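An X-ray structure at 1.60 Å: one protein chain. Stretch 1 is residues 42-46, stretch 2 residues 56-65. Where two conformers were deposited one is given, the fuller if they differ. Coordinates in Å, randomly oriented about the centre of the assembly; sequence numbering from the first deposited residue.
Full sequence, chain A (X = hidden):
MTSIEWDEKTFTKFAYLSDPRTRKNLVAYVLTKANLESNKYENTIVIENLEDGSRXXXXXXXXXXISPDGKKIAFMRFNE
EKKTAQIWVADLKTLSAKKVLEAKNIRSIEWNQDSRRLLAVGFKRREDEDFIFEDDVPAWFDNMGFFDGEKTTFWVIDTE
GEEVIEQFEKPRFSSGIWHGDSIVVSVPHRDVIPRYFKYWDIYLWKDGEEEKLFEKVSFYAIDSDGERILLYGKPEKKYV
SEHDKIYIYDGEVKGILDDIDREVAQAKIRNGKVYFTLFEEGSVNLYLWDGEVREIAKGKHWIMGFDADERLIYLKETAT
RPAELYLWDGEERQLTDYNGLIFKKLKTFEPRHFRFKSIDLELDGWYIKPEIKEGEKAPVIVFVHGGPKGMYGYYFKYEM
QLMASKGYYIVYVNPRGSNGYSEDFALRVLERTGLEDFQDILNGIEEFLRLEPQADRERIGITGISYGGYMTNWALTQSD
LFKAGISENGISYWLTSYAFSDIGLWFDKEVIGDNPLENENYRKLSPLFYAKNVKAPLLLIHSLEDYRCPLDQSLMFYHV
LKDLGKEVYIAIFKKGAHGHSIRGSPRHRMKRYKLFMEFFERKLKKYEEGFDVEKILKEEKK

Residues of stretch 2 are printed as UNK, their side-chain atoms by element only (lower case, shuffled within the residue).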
# COMPACT_ATOMS: atom_id res chain seq x y z
N GLU A 42 12.96 16.58 -15.64
CA GLU A 42 12.31 17.58 -14.76
C GLU A 42 12.14 18.82 -15.55
O GLU A 42 13.04 19.25 -16.28
CB GLU A 42 13.22 17.83 -13.57
CG GLU A 42 13.47 16.64 -12.69
CD GLU A 42 14.52 16.84 -11.60
OE1 GLU A 42 15.26 17.80 -11.71
OE2 GLU A 42 14.68 15.95 -10.73
N ASN A 43 10.93 19.42 -15.48
CA ASN A 43 10.55 20.58 -16.19
C ASN A 43 10.12 21.69 -15.20
O ASN A 43 9.36 21.42 -14.27
CB ASN A 43 9.39 20.38 -17.16
CG ASN A 43 9.66 19.35 -18.19
OD1 ASN A 43 8.92 18.33 -18.27
ND2 ASN A 43 10.61 19.56 -18.94
N THR A 44 10.70 22.85 -15.41
CA THR A 44 10.41 24.11 -14.66
C THR A 44 10.16 25.23 -15.58
O THR A 44 10.97 25.50 -16.47
CB THR A 44 11.58 24.46 -13.69
OG1 THR A 44 11.93 23.31 -12.87
CG2 THR A 44 11.23 25.68 -12.73
N ILE A 45 9.03 25.90 -15.41
CA ILE A 45 8.82 27.11 -16.19
C ILE A 45 9.50 28.26 -15.48
O ILE A 45 9.36 28.45 -14.25
CB ILE A 45 7.29 27.41 -16.38
CG1 ILE A 45 6.63 26.35 -17.24
CG2 ILE A 45 7.07 28.81 -16.91
CD1 ILE A 45 5.07 26.36 -17.16
N VAL A 46 10.25 29.06 -16.23
CA VAL A 46 10.92 30.24 -15.72
C VAL A 46 10.28 31.44 -16.37
O VAL A 46 10.05 31.46 -17.59
CB VAL A 46 12.45 30.20 -16.02
CG1 VAL A 46 13.14 31.46 -15.41
CG2 VAL A 46 13.02 28.86 -15.49
N UNK A 56 11.10 34.22 -11.76
CA UNK A 56 10.18 33.46 -10.99
C UNK A 56 9.86 32.16 -11.67
O UNK A 56 10.25 31.95 -12.83
c UNK A 56 8.94 34.36 -10.67
c UNK A 56 8.09 34.94 -11.77
n UNK A 56 5.72 38.18 -11.64
c UNK A 56 6.74 37.14 -12.15
c UNK A 56 7.17 36.09 -11.10
N UNK A 57 9.26 31.24 -10.91
CA UNK A 57 9.20 29.84 -11.31
C UNK A 57 7.86 29.20 -11.12
O UNK A 57 7.12 29.54 -10.17
c UNK A 57 10.14 29.04 -10.39
c UNK A 57 12.37 29.63 -11.36
c UNK A 57 11.87 30.27 -9.11
c UNK A 57 13.62 30.23 -11.25
c UNK A 57 11.53 29.62 -10.28
c UNK A 57 13.99 30.88 -10.05
c UNK A 57 13.13 30.89 -8.98
N UNK A 58 7.57 28.28 -12.00
CA UNK A 58 6.43 27.40 -11.85
C UNK A 58 7.02 26.01 -11.97
O UNK A 58 7.44 25.52 -13.04
c UNK A 58 4.84 29.04 -12.97
c UNK A 58 5.29 27.59 -12.91
c UNK A 58 4.19 26.60 -12.55
c UNK A 58 3.84 29.36 -14.13
N UNK A 59 7.04 25.30 -10.86
CA UNK A 59 7.74 24.03 -10.77
C UNK A 59 6.91 22.83 -11.27
O UNK A 59 5.68 22.86 -11.22
c UNK A 59 10.37 22.63 -9.85
c UNK A 59 9.10 22.77 -9.05
c UNK A 59 8.25 23.93 -9.34
o UNK A 59 11.42 22.52 -9.20
o UNK A 59 10.29 22.59 -11.09
N UNK A 60 7.60 21.83 -11.83
CA UNK A 60 7.02 20.60 -12.42
C UNK A 60 5.89 20.90 -13.42
O UNK A 60 4.68 20.50 -13.24
o UNK A 60 8.75 18.83 -11.23
c UNK A 60 7.77 19.23 -10.56
o UNK A 60 7.71 19.21 -9.33
c UNK A 60 6.60 19.69 -11.32
N UNK A 61 6.21 21.72 -14.43
CA UNK A 61 5.26 22.29 -15.37
C UNK A 61 5.90 22.54 -16.68
O UNK A 61 7.14 22.73 -16.76
c UNK A 61 4.67 23.64 -14.83
N UNK A 62 5.09 22.60 -17.73
CA UNK A 62 5.52 22.96 -19.03
C UNK A 62 4.37 23.58 -19.81
O UNK A 62 3.33 23.84 -19.23
o UNK A 62 5.13 20.73 -20.01
c UNK A 62 6.10 21.70 -19.69
N UNK A 63 4.60 23.78 -21.11
CA UNK A 63 3.63 24.42 -21.98
C UNK A 63 3.18 25.76 -21.45
O UNK A 63 1.95 26.03 -21.41
c UNK A 63 2.47 23.46 -22.21
c UNK A 63 2.90 22.12 -22.88
c UNK A 63 0.57 22.58 -24.28
s UNK A 63 1.44 21.23 -23.55
N UNK A 64 4.11 26.71 -21.14
CA UNK A 64 3.70 28.03 -20.71
C UNK A 64 2.98 28.79 -21.84
O UNK A 64 3.44 28.84 -22.98
c UNK A 64 5.58 26.63 -21.29
c UNK A 64 5.02 28.76 -20.39
c UNK A 64 6.06 28.05 -21.28
N UNK A 65 1.81 29.37 -21.51
CA UNK A 65 1.11 30.21 -22.50
C UNK A 65 0.69 31.43 -21.82
O UNK A 65 -0.17 31.40 -20.86
c UNK A 65 2.30 26.24 -25.45
n UNK A 65 2.43 25.10 -26.10
n UNK A 65 1.16 26.99 -25.59
c UNK A 65 0.92 28.28 -24.95
n UNK A 65 3.34 26.68 -24.72
c UNK A 65 -0.17 29.47 -22.98
c UNK A 65 0.17 28.07 -23.60
O HOH W 1 5.83 19.00 -17.33
O HOH W 2 8.92 17.81 -13.78

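Position 56 carries four carbons in a row ending in a nitrogen. The CA-to-CB bond points away from stretch 1, and the side chain does not reach it. This is Lys56. Its backbone does the touching: Lys56 O lies 3.4 Å from Val46 CA, in a CA-H...O contact.

Position 57 has one carbon and then a ring of six carbons, with no oxygen. Val46 CG2 sits at the ring edge, near its plane. This is Phe57. Its CD2 lies 4.3 Å from Val46 CG2. Phe57 CA also makes a CA-H...O contact with Ile45 O, at 3.3 Å.

Position 58 has four carbons, forked at the first, with one arm two carbons long. Its CB lies 4.0 Å from Ile45 CB. This is Ile58. The two backbones pair here: Ile45 N donates to Ile58 O at 2.9 Å, and Ile58 N donates to Ile45 O at 2.9 Å.

Position 59 has three carbons, the third carrying two oxygens. The end of the side chain comes back to stretch 1, where one oxygen accepts from Thr44 OG1. This is Glu59. The bond from Thr44 OG1 to Glu59 OE2 is 2.5 Å. Glu59 OE2 also accepts from the backbone N of position 60, at 2.9 Å.

Position 60 has two carbons, the second carrying two oxygens. Its CA-to-CB bond points away, with phi/psi of 50/56. Water 2 links one oxygen to Asn43 N. This is Asp60, deposited in two conformers. The water donates to Asp60 OD1 at 2.8 Å and accepts from Asn43 N at 3.1 Å.

Position 61 has a single side-chain carbon. This CB lies 3.6 Å from Ile45 CD1. This is Ala61. Ala61 N donates to Asn43 O at 3.2 Å.

Position 62 has one carbon and one oxygen. Water 1 lies between that oxygen and Asn43. This is Ser62. The water donates to Asn43 OD1 at 3.3 Å and has a weak bond to Ser62 OG, also 3.3 Å.

Position 63 has two carbons, a sulfur and a carbon, unbranched. Its CA-to-CB bond points away. This is Met63, and it makes no contact with stretch 1.

Position 64 has three carbons closing a ring onto the backbone N. Its CB lies 4.0 Å from Ile45 CD1. This is Pro64.

Position 65 has three carbons, a nitrogen, and a carbon carrying two more nitrogens. It is out of reach of stretch 1. This is Arg65. Its NH1 donates to Pro64 O at 2.8 Å.

Two backbone hydrogen bonds between Ile45 and Ile58 hold the antiparallel strands in register. Val46 and Phe57 lie on the other face of the sheet from this pair. The chain then turns, bringing Ala61 N to Asn43 O and setting Ala61 and Pro64 beside Ile45. Thr44 and Glu59 add a side-chain bond.

Stretch 2, residues 56-65: KFIEDASMPR
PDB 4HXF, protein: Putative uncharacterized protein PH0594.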